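Local atomic coordinates of inactive dihydropteroate synthase 2 (Mycobacterium tuberculosis, PDB entry 2VP8), a protein that probably binds the inhibitor dapsone but seems to lack dihydropteroate synthase activity and is unlikely to serve folate metabolism. Residues His72-Val75 with Val81-Val84; Val122-Trp125 with Val129-Ala132; Asp139-Thr144 with Pro153-Glu158; Pro106-Leu111 with Gln118-Asp123. All coordinates share one frame; numbering follows the deposited sequence.

Interaction 1: residues His72-Val75 with Val81-Val84; sequences HRAV and VIDV
Ile82 meets Ala74 and Val75 through a folded side chain: CG1 stands anti to the carbonyl carbon (chi1 -53°), and a second bend (chi2 -63°) turns CD1 out of the extended course. That terminal methyl carries the whole contact on the strand side. It comes to 3.7 Å from Ala74 CB, which points toward the strand. Val75 adds a second, looser touch, CG2 to Ile82 CD1 at 4.2 Å, made from the branch that lies beside its own backbone N. The valine and isoleucine side chains run nearly perpendicular to each other. In this way a TIM barrel of the pterin-binding family joins its layers, with a strand residue directed outward meeting a small helix residue; the CA atoms of Ala74 and Ile82 are 7.5 Å apart. The same isoleucine also touches Leu111 of helix 98-114, so it is wedged between two helices. Asp83 takes the alternate direction and forms a salt bridge with Arg287. Since only carbon atoms touch between Ile82 and the helix, the contact depends on shape and on exclusion of water, and carries no directional bond.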
loop_
_atom_site.group_PDB
_atom_site.type_symbol
_atom_site.label_atom_id
_atom_site.label_comp_id
_atom_site.label_asym_id
_atom_site.label_seq_id
_atom_site.Cartn_x
_atom_site.Cartn_y
_atom_site.Cartn_z
ATOM N N HIS B 72 -4.153 10.482 -24.631
ATOM C CA HIS B 72 -2.875 11.180 -24.612
ATOM C C HIS B 72 -2.312 11.284 -23.202
ATOM O O HIS B 72 -1.106 11.144 -23.006
ATOM C CB HIS B 72 -2.986 12.577 -25.212
ATOM C CG HIS B 72 -3.274 12.592 -26.678
ATOM N ND1 HIS B 72 -4.116 13.518 -27.256
ATOM C CD2 HIS B 72 -2.835 11.801 -27.683
ATOM C CE1 HIS B 72 -4.182 13.293 -28.555
ATOM N NE2 HIS B 72 -3.413 12.258 -28.840
ATOM N N ARG B 73 -3.192 11.527 -22.231
ATOM C CA ARG B 73 -2.790 11.688 -20.843
ATOM C C ARG B 73 -2.312 10.354 -20.264
ATOM O O ARG B 73 -1.252 10.285 -19.639
ATOM C CB ARG B 73 -3.946 12.259 -20.022
ATOM C CG ARG B 73 -3.536 13.337 -19.028
ATOM C CD ARG B 73 -4.684 13.768 -18.093
ATOM N NE ARG B 73 -5.856 14.290 -18.809
ATOM C CZ ARG B 73 -7.023 13.646 -18.931
ATOM N NH1 ARG B 73 -7.191 12.438 -18.381
ATOM N NH2 ARG B 73 -8.031 14.207 -19.604
ATOM N N ALA B 74 -3.084 9.295 -20.494
ATOM C CA ALA B 74 -2.733 7.970 -19.987
ATOM C C ALA B 74 -1.387 7.483 -20.520
ATOM O O ALA B 74 -0.562 6.948 -19.761
ATOM C CB ALA B 74 -3.830 6.967 -20.304
ATOM N N VAL B 75 -1.160 7.667 -21.818
ATOM C CA VAL B 75 0.123 7.322 -22.414
ATOM C C VAL B 75 1.243 8.129 -21.764
ATOM O O VAL B 75 2.267 7.569 -21.365
ATOM C CB VAL B 75 0.125 7.555 -23.937
ATOM C CG1 VAL B 75 1.467 7.195 -24.534
ATOM C CG2 VAL B 75 -0.968 6.740 -24.598
ATOM N N VAL B 81 -1.491 -0.335 -21.073
ATOM C CA VAL B 81 -2.635 -0.717 -21.871
ATOM C C VAL B 81 -3.637 0.428 -21.836
ATOM O O VAL B 81 -3.835 1.043 -20.797
ATOM C CB VAL B 81 -3.290 -2.001 -21.326
ATOM C CG1 VAL B 81 -4.512 -2.379 -22.146
ATOM C CG2 VAL B 81 -2.293 -3.159 -21.318
ATOM N N ILE B 82 -4.236 0.730 -22.983
ATOM C CA ILE B 82 -5.391 1.601 -23.036
ATOM C C ILE B 82 -6.590 0.698 -23.250
ATOM O O ILE B 82 -6.688 -0.007 -24.255
ATOM C CB ILE B 82 -5.299 2.656 -24.181
ATOM C CG1 ILE B 82 -3.986 3.445 -24.106
ATOM C CG2 ILE B 82 -6.501 3.608 -24.154
ATOM C CD1 ILE B 82 -3.825 4.272 -22.853
ATOM N N ASP B 83 -7.497 0.712 -22.286
ATOM C CA ASP B 83 -8.675 -0.134 -22.316
ATOM C C ASP B 83 -9.865 0.694 -22.792
ATOM O O ASP B 83 -10.409 1.500 -22.038
ATOM C CB ASP B 83 -8.914 -0.726 -20.924
ATOM C CG ASP B 83 -10.052 -1.700 -20.890
ATOM O OD1 ASP B 83 -10.001 -2.731 -21.600
ATOM O OD2 ASP B 83 -11.003 -1.440 -20.131
ATOM N N VAL B 84 -10.254 0.490 -24.051
ATOM C CA VAL B 84 -11.286 1.296 -24.697
ATOM C C VAL B 84 -12.679 0.730 -24.432
ATOM O O VAL B 84 -12.937 -0.442 -24.703
ATOM C CB VAL B 84 -11.039 1.402 -26.221
ATOM C CG1 VAL B 84 -12.100 2.244 -26.877
ATOM C CG2 VAL B 84 -9.673 1.997 -26.508
#

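Interaction 2: residues Val122-Trp125 with Val129-Ala132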
loop_
_atom_site.group_PDB
_atom_site.type_symbol
_atom_site.label_atom_id
_atom_site.label_comp_id
_atom_site.label_asym_id
_atom_site.label_seq_id
_atom_site.Cartn_x
_atom_site.Cartn_y
_atom_site.Cartn_z
ATOM N N VAL B 122 -9.921 -3.924 -25.626
ATOM C CA VAL B 122 -11.308 -3.527 -25.793
ATOM C C VAL B 122 -12.157 -4.074 -24.644
ATOM O O VAL B 122 -12.133 -5.274 -24.354
ATOM C CB VAL B 122 -11.859 -3.913 -27.208
ATOM C CG1 VAL B 122 -11.639 -5.388 -27.514
ATOM C CG2 VAL B 122 -13.328 -3.530 -27.358
ATOM N N ASP B 123 -12.871 -3.167 -23.978
ATOM C CA ASP B 123 -13.827 -3.522 -22.929
ATOM C C ASP B 123 -15.197 -3.921 -23.516
ATOM O O ASP B 123 -16.104 -3.091 -23.641
ATOM C CB ASP B 123 -13.976 -2.368 -21.924
ATOM C CG ASP B 123 -14.879 -2.723 -20.738
ATOM O OD1 ASP B 123 -15.461 -3.827 -20.718
ATOM O OD2 ASP B 123 -15.009 -1.891 -19.817
ATOM N N THR B 124 -15.334 -5.198 -23.870
ATOM C CA THR B 124 -16.582 -5.716 -24.429
ATOM C C THR B 124 -16.847 -7.154 -24.002
ATOM O O THR B 124 -15.917 -7.929 -23.782
ATOM C CB THR B 124 -16.617 -5.621 -25.975
ATOM O OG1 THR B 124 -17.882 -6.094 -26.455
ATOM C CG2 THR B 124 -15.500 -6.444 -26.610
ATOM N N TRP B 125 -18.122 -7.502 -23.889
ATOM C CA TRP B 125 -18.520 -8.867 -23.571
ATOM C C TRP B 125 -19.086 -9.584 -24.795
ATOM O O TRP B 125 -19.280 -10.800 -24.771
ATOM C CB TRP B 125 -19.535 -8.872 -22.429
ATOM C CG TRP B 125 -20.785 -8.091 -22.717
ATOM C CD1 TRP B 125 -20.970 -6.748 -22.549
ATOM C CD2 TRP B 125 -22.028 -8.609 -23.216
ATOM N NE1 TRP B 125 -22.247 -6.397 -22.915
ATOM C CE2 TRP B 125 -22.919 -7.519 -23.327
ATOM C CE3 TRP B 125 -22.475 -9.888 -23.579
ATOM C CZ2 TRP B 125 -24.233 -7.666 -23.786
ATOM C CZ3 TRP B 125 -23.785 -10.035 -24.038
ATOM C CH2 TRP B 125 -24.647 -8.928 -24.137
ATOM N N VAL B 129 -18.573 -7.540 -31.286
ATOM C CA VAL B 129 -17.925 -6.269 -30.968
ATOM C C VAL B 129 -16.407 -6.437 -30.883
ATOM O O VAL B 129 -15.657 -5.619 -31.414
ATOM C CB VAL B 129 -18.482 -5.659 -29.661
ATOM C CG1 VAL B 129 -17.869 -4.303 -29.401
ATOM C CG2 VAL B 129 -19.989 -5.523 -29.735
ATOM N N ALA B 130 -15.969 -7.507 -30.228
ATOM C CA ALA B 130 -14.549 -7.824 -30.113
ATOM C C ALA B 130 -13.913 -8.105 -31.466
ATOM O O ALA B 130 -12.752 -7.758 -31.691
ATOM C CB ALA B 130 -14.341 -9.002 -29.183
ATOM N N LYS B 131 -14.682 -8.731 -32.357
ATOM C CA LYS B 131 -14.221 -9.069 -33.701
ATOM C C LYS B 131 -13.726 -7.829 -34.449
ATOM O O LYS B 131 -12.560 -7.761 -34.843
ATOM C CB LYS B 131 -15.334 -9.771 -34.487
ATOM C CG LYS B 131 -14.845 -10.663 -35.626
ATOM C CD LYS B 131 -16.001 -11.281 -36.408
ATOM C CE LYS B 131 -15.500 -12.301 -37.425
ATOM N NZ LYS B 131 -16.541 -12.653 -38.429
ATOM N N ALA B 132 -14.608 -6.844 -34.613
ATOM C CA ALA B 132 -14.277 -5.621 -35.342
ATOM C C ALA B 132 -13.215 -4.795 -34.627
ATOM O O ALA B 132 -12.433 -4.094 -35.273
ATOM C CB ALA B 132 -15.519 -4.793 -35.578
#
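Thr124 OG1 accepts a hydrogen bond from the backbone N of Arg126, which makes an ST turn at the start of the link to helix 127-136, and it also lies against the hydrocarbon of Val129. The oxygen is 3.3 Å from Val129 CB and 3.4 Å from Val129 CG1, so a buried hydroxyl that has its polar partner within its own turn rests against a branched apolar side chain. With OG1 anti to the backbone N (chi1 -178°), the methyl CG2 falls between the backbone N and the carbonyl carbon and faces the next residue of the helix. CG2 lies 3.8 Å from Ala130 CB and equally far from Ala130 N, touching the helix over both methyl and backbone. This is the outgoing corner of a beta-alpha-beta unit of the TIM barrel, where the chain leaves strand 119-123 and swings into the helix leading to strand 140-142. Beyond the contact, Val129 continues onto Glu100 and Leu104 of helix 98-114, and Ala130 onto Met152. The side chain of Thr124 is about 11 Å from that of His220, a position that, judged by similarity, is characteristic of family members without synthase activity.

Interaction 3: residues Asp139-Thr144 with Pro153-Glu158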
loop_
_atom_site.group_PDB
_atom_site.type_symbol
_atom_site.label_atom_id
_atom_site.label_comp_id
_atom_site.label_asym_id
_atom_site.label_seq_id
_atom_site.Cartn_x
_atom_site.Cartn_y
_atom_site.Cartn_z
ATOM N N ASP B 139 -5.415 -5.447 -29.318
ATOM C CA ASP B 139 -4.478 -6.539 -29.106
ATOM C C ASP B 139 -4.998 -7.507 -28.055
ATOM O O ASP B 139 -4.575 -8.665 -27.995
ATOM C CB ASP B 139 -3.124 -5.979 -28.667
ATOM C CG ASP B 139 -2.682 -4.804 -29.514
ATOM O OD1 ASP B 139 -2.413 -5.003 -30.716
ATOM O OD2 ASP B 139 -2.615 -3.674 -28.987
ATOM N N LEU B 140 -5.922 -7.024 -27.236
ATOM C CA LEU B 140 -6.363 -7.741 -26.056
ATOM C C LEU B 140 -7.859 -7.558 -25.893
ATOM O O LEU B 140 -8.362 -6.440 -25.975
ATOM C CB LEU B 140 -5.613 -7.195 -24.827
ATOM C CG LEU B 140 -5.923 -7.624 -23.388
ATOM C CD1 LEU B 140 -5.719 -9.135 -23.176
ATOM C CD2 LEU B 140 -5.058 -6.845 -22.436
ATOM N N ILE B 141 -8.577 -8.652 -25.675
ATOM C CA ILE B 141 -9.989 -8.542 -25.342
ATOM C C ILE B 141 -10.153 -8.568 -23.827
ATOM O O ILE B 141 -9.704 -9.499 -23.150
ATOM C CB ILE B 141 -10.835 -9.641 -25.989
ATOM C CG1 ILE B 141 -10.540 -9.730 -27.494
ATOM C CG2 ILE B 141 -12.323 -9.379 -25.724
ATOM C CD1 ILE B 141 -10.929 -11.032 -28.118
ATOM N N ASN B 142 -10.774 -7.518 -23.306
ATOM C CA ASN B 142 -11.073 -7.434 -21.895
ATOM C C ASN B 142 -12.547 -7.729 -21.660
ATOM O O ASN B 142 -13.364 -6.811 -21.531
ATOM C CB ASN B 142 -10.695 -6.060 -21.351
ATOM C CG ASN B 142 -10.738 -5.999 -19.844
ATOM O OD1 ASN B 142 -10.864 -7.023 -19.175
ATOM N ND2 ASN B 142 -10.628 -4.792 -19.297
ATOM N N ASP B 143 -12.873 -9.024 -21.627
ATOM C CA ASP B 143 -14.226 -9.482 -21.340
ATOM C C ASP B 143 -14.564 -9.172 -19.889
ATOM O O ASP B 143 -14.273 -9.952 -18.982
ATOM C CB ASP B 143 -14.382 -10.977 -21.640
ATOM C CG ASP B 143 -15.828 -11.458 -21.518
ATOM O OD1 ASP B 143 -16.656 -10.735 -20.916
ATOM O OD2 ASP B 143 -16.134 -12.569 -22.022
ATOM N N THR B 144 -15.190 -8.016 -19.697
ATOM C CA THR B 144 -15.486 -7.484 -18.373
ATOM C C THR B 144 -16.604 -8.248 -17.629
ATOM O O THR B 144 -16.832 -8.018 -16.436
ATOM C CB THR B 144 -15.797 -5.965 -18.460
ATOM O OG1 THR B 144 -15.758 -5.385 -17.153
ATOM C CG2 THR B 144 -17.165 -5.704 -19.099
ATOM N N PRO B 153 -13.546 -16.697 -26.852
ATOM C CA PRO B 153 -12.179 -17.204 -27.021
ATOM C C PRO B 153 -11.834 -17.503 -28.482
ATOM O O PRO B 153 -10.703 -17.261 -28.903
ATOM C CB PRO B 153 -12.175 -18.493 -26.190
ATOM C CG PRO B 153 -13.282 -18.318 -25.212
ATOM C CD PRO B 153 -14.335 -17.573 -25.966
ATOM N N GLU B 154 -12.806 -18.018 -29.238
ATOM C CA GLU B 154 -12.639 -18.244 -30.676
ATOM C C GLU B 154 -12.165 -16.975 -31.381
ATOM O O GLU B 154 -11.242 -17.023 -32.194
ATOM C CB GLU B 154 -13.942 -18.748 -31.317
ATOM C CG GLU B 154 -13.869 -20.140 -31.955
ATOM C CD GLU B 154 -14.168 -21.278 -30.984
ATOM O OE1 GLU B 154 -13.364 -21.457 -30.003
ATOM O OE2 GLU B 154 -15.194 -22.016 -31.218
ATOM N N VAL B 155 -12.789 -15.846 -31.049
ATOM C CA VAL B 155 -12.460 -14.557 -31.657
ATOM C C VAL B 155 -11.004 -14.166 -31.390
ATOM O O VAL B 155 -10.271 -13.821 -32.319
ATOM C CB VAL B 155 -13.411 -13.435 -31.171
ATOM C CG1 VAL B 155 -13.064 -12.099 -31.834
ATOM C CG2 VAL B 155 -14.860 -13.802 -31.436
ATOM N N ALA B 156 -10.592 -14.230 -30.125
ATOM C CA ALA B 156 -9.214 -13.934 -29.737
ATOM C C ALA B 156 -8.219 -14.803 -30.492
ATOM O O ALA B 156 -7.181 -14.319 -30.939
ATOM C CB ALA B 156 -9.036 -14.115 -28.238
ATOM N N ALA B 157 -8.558 -16.083 -30.633
ATOM C CA ALA B 157 -7.711 -17.063 -31.301
ATOM C C ALA B 157 -7.475 -16.703 -32.769
ATOM O O ALA B 157 -6.332 -16.661 -33.225
ATOM C CB ALA B 157 -8.329 -18.449 -31.182
ATOM N N GLU B 158 -8.562 -16.436 -33.491
ATOM C CA GLU B 158 -8.522 -16.089 -34.913
ATOM C C GLU B 158 -7.687 -14.833 -35.201
ATOM O O GLU B 158 -6.899 -14.800 -36.149
ATOM C CB GLU B 158 -9.952 -15.920 -35.438
ATOM C CG GLU B 158 -10.074 -15.316 -36.842
ATOM C CD GLU B 158 -11.517 -15.275 -37.343
ATOM O OE1 GLU B 158 -12.437 -15.546 -36.478
ATOM O OE2 GLU B 158 -11.730 -14.973 -38.599
#
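The extended backbone at Ile141, in strand 140-142, passes the helical backbone at Ala156 with their CA atoms 7.0 Å apart, close enough for one long side chain to bridge strand and helix. Ile141 is that side chain. Its CG1 is anti to the carbonyl carbon (chi1 -50°), and the next torsion is nearly straight (chi2 160°), so that CD1 is carried outward to the helix instead of folding back along the strand. The methyl ends over Ala156, 3.6 Å from CB and 3.7 Å from CA, and therefore rests on the flank of the residue as much as on its methyl. Val155 contributes a more distant touch, with CG1 at 4.4 Å from Ile141 CD1. Ala156 presents only a methyl here, consistent with the close approach of the helix; a long strand side chain meets a small helix residue. Within the helix, Ala157 N is bonded to Pro153 O at 3.0 Å. Across the strand's other face, Leu140 points away from this helix. Further along the segment, Asp143 OD1 accepts from the backbone N of Trp145, an Asx turn, and also from that of Gly146. Strand 140-142, helix 152-159 and strand 162-166 form one beta-alpha-beta unit of the TIM barrel. Within it Ile141 also touches Leu163 of the next strand and Ala130 and Cys134 of helix 127-136, so that it lies at the seam between two successive helices and the sheet.

Interaction 4: residues Pro106-Leu111 with Gln118-Asp123; sequences PFIEWL and QLISVD
An apolar helix-to-strand contact, buried in the wall of the TIM barrel, joins Ile108 and Leu111 of helix 98-114 to Ile120 of strand 119-123, the strand that this helix precedes in a beta-alpha-beta unit. Ile108 and Leu111 stand three positions apart on the helix and so face the sheet together. The CG1-CD1 arm of Ile120, with CG1 anti to the carbonyl carbon (chi1 -61°), lies on Leu111: CD1 is 3.7 Å and CG1 3.8 Å from Leu111 CG, and the two side chains run antiparallel, alongside each other. The same CD1 also reaches Ile108 O, at 4.4 Å. The shorter branch makes a light touch of its own, with Ile120 CG2 at 4.4 Å from Ile108 CG1. On the helix side, CG anti to the backbone N (chi1 176°) sets Leu111 CG beside the Ile120 arm. Ile120 thus lies against both helix residues, the CA atoms of Ile108 and Ile120 being 7.8 Å apart. Around them the barrel closes in: Leu111 also touches Val71, and Ile108 touches Ala133 and Ala136 of the following helix. Toward Gln118, Leu111 CD1 lies 4.3 Å from Gln118 CG, while the amide beyond leads away and Gln118 NE2 makes a weak bond to Leu119 O at 3.4 Å.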
loop_
_atom_site.group_PDB
_atom_site.type_symbol
_atom_site.label_atom_id
_atom_site.label_comp_id
_atom_site.label_asym_id
_atom_site.label_seq_id
_atom_site.Cartn_x
_atom_site.Cartn_y
_atom_site.Cartn_z
ATOM N N PRO B 106 -13.714 3.492 -35.068
ATOM C CA PRO B 106 -12.942 4.674 -35.446
ATOM C C PRO B 106 -11.982 5.101 -34.333
ATOM O O PRO B 106 -10.886 5.583 -34.613
ATOM C CB PRO B 106 -14.019 5.742 -35.661
ATOM C CG PRO B 106 -15.262 4.986 -35.922
ATOM C CD PRO B 106 -15.162 3.772 -35.065
ATOM N N PHE B 107 -12.391 4.898 -33.084
ATOM C CA PHE B 107 -11.583 5.286 -31.946
ATOM C C PHE B 107 -10.340 4.409 -31.799
ATOM O O PHE B 107 -9.241 4.924 -31.569
ATOM C CB PHE B 107 -12.417 5.274 -30.666
ATOM C CG PHE B 107 -11.706 5.859 -29.487
ATOM C CD1 PHE B 107 -11.284 7.184 -29.502
ATOM C CD2 PHE B 107 -11.449 5.091 -28.368
ATOM C CE1 PHE B 107 -10.616 7.724 -28.416
ATOM C CE2 PHE B 107 -10.786 5.630 -27.277
ATOM C CZ PHE B 107 -10.370 6.944 -27.302
ATOM N N ILE B 108 -10.519 3.093 -31.925
ATOM C CA ILE B 108 -9.384 2.164 -31.952
ATOM C C ILE B 108 -8.504 2.461 -33.163
ATOM O O ILE B 108 -7.281 2.535 -33.040
ATOM C CB ILE B 108 -9.834 0.691 -31.958
ATOM C CG1 ILE B 108 -10.419 0.305 -30.595
ATOM C CG2 ILE B 108 -8.662 -0.230 -32.290
ATOM C CD1 ILE B 108 -11.506 -0.757 -30.664
ATOM N N GLU B 109 -9.137 2.657 -34.322
ATOM C CA GLU B 109 -8.427 3.041 -35.542
ATOM C C GLU B 109 -7.560 4.266 -35.315
ATOM O O GLU B 109 -6.388 4.264 -35.687
ATOM C CB GLU B 109 -9.394 3.292 -36.697
ATOM C CG GLU B 109 -9.805 2.031 -37.443
ATOM C CD GLU B 109 -10.646 2.315 -38.675
ATOM O OE1 GLU B 109 -11.029 3.486 -38.914
ATOM O OE2 GLU B 109 -10.928 1.354 -39.414
ATOM N N TRP B 110 -8.138 5.300 -34.698
ATOM C CA TRP B 110 -7.407 6.522 -34.387
ATOM C C TRP B 110 -6.279 6.248 -33.401
ATOM O O TRP B 110 -5.162 6.749 -33.576
ATOM C CB TRP B 110 -8.319 7.621 -33.822
ATOM C CG TRP B 110 -7.502 8.777 -33.313
ATOM C CD1 TRP B 110 -6.994 9.810 -34.052
ATOM C CD2 TRP B 110 -7.047 8.987 -31.966
ATOM N NE1 TRP B 110 -6.276 10.657 -33.248
ATOM C CE2 TRP B 110 -6.289 10.178 -31.964
ATOM C CE3 TRP B 110 -7.218 8.290 -30.761
ATOM C CZ2 TRP B 110 -5.689 10.686 -30.802
ATOM C CZ3 TRP B 110 -6.629 8.800 -29.601
ATOM C CH2 TRP B 110 -5.873 9.988 -29.634
ATOM N N LEU B 111 -6.581 5.460 -32.370
ATOM C CA LEU B 111 -5.637 5.193 -31.294
ATOM C C LEU B 111 -4.409 4.492 -31.851
ATOM O O LEU B 111 -3.281 4.888 -31.561
ATOM C CB LEU B 111 -6.327 4.381 -30.183
ATOM C CG LEU B 111 -5.699 3.810 -28.894
ATOM C CD1 LEU B 111 -4.379 4.431 -28.467
ATOM C CD2 LEU B 111 -6.704 3.904 -27.771
ATOM N N GLN B 118 1.304 1.022 -28.966
ATOM C CA GLN B 118 0.530 1.016 -27.732
ATOM C C GLN B 118 -0.288 -0.248 -27.659
ATOM O O GLN B 118 -0.908 -0.644 -28.636
ATOM C CB GLN B 118 -0.392 2.237 -27.649
ATOM C CG GLN B 118 -1.230 2.305 -26.382
ATOM C CD GLN B 118 -0.381 2.393 -25.135
ATOM O OE1 GLN B 118 0.451 3.285 -25.012
ATOM N NE2 GLN B 118 -0.583 1.466 -24.206
ATOM N N LEU B 119 -0.295 -0.891 -26.505
ATOM C CA LEU B 119 -1.119 -2.068 -26.361
ATOM C C LEU B 119 -2.548 -1.615 -26.093
ATOM O O LEU B 119 -2.809 -0.889 -25.136
ATOM C CB LEU B 119 -0.534 -2.995 -25.292
ATOM C CG LEU B 119 -1.279 -4.115 -24.577
ATOM C CD1 LEU B 119 -2.166 -4.936 -25.467
ATOM C CD2 LEU B 119 -0.259 -4.987 -23.893
ATOM N N ILE B 120 -3.457 -2.009 -26.976
ATOM C CA ILE B 120 -4.852 -1.604 -26.887
ATOM C C ILE B 120 -5.712 -2.788 -26.483
ATOM O O ILE B 120 -5.595 -3.875 -27.054
ATOM C CB ILE B 120 -5.376 -1.045 -28.239
ATOM C CG1 ILE B 120 -4.580 0.189 -28.669
ATOM C CG2 ILE B 120 -6.865 -0.702 -28.146
ATOM C CD1 ILE B 120 -4.695 0.507 -30.148
ATOM N N SER B 121 -6.577 -2.579 -25.495
ATOM C CA SER B 121 -7.581 -3.585 -25.160
ATOM C C SER B 121 -8.988 -3.035 -25.323
ATOM O O SER B 121 -9.222 -1.824 -25.194
ATOM C CB SER B 121 -7.379 -4.134 -23.749
ATOM O OG SER B 121 -7.636 -3.155 -22.768
ATOM N N VAL B 122 -9.921 -3.924 -25.626
ATOM C CA VAL B 122 -11.308 -3.527 -25.793
ATOM C C VAL B 122 -12.157 -4.074 -24.644
ATOM O O VAL B 122 -12.133 -5.274 -24.354
ATOM C CB VAL B 122 -11.859 -3.913 -27.208
ATOM C CG1 VAL B 122 -11.639 -5.388 -27.514
ATOM C CG2 VAL B 122 -13.328 -3.530 -27.358
ATOM N N ASP B 123 -12.871 -3.167 -23.978
ATOM C CA ASP B 123 -13.827 -3.522 -22.929
ATOM C C ASP B 123 -15.197 -3.921 -23.516
ATOM O O ASP B 123 -16.104 -3.091 -23.641
ATOM C CB ASP B 123 -13.976 -2.368 -21.924
ATOM C CG ASP B 123 -14.879 -2.723 -20.738
ATOM O OD1 ASP B 123 -15.461 -3.827 -20.718
ATOM O OD2 ASP B 123 -15.009 -1.891 -19.817
#

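Along the chain the contacts follow in series, with no nesting; interactions 4 and 2 overlap at Val122 and Asp123. Interaction 1 closes the turn from helix 65-76 to strand 81-85, and interaction 4 the turn from helix 98-114 to strand 119-123. Interaction 2 opens on the last two residues of interaction 4 and closes the way out into helix 127-136. Interaction 3 then spans the longer link from strand 140-142 to helix 152-159. The three strands are consecutive in the parallel sheet: Val84 O lies 2.8 Å from Asp123 N, and Val122 O 2.8 Å from Asn142 N. Asp83 OD1 bonds Ser121 OG and Asn142 ND2, tying all three strands.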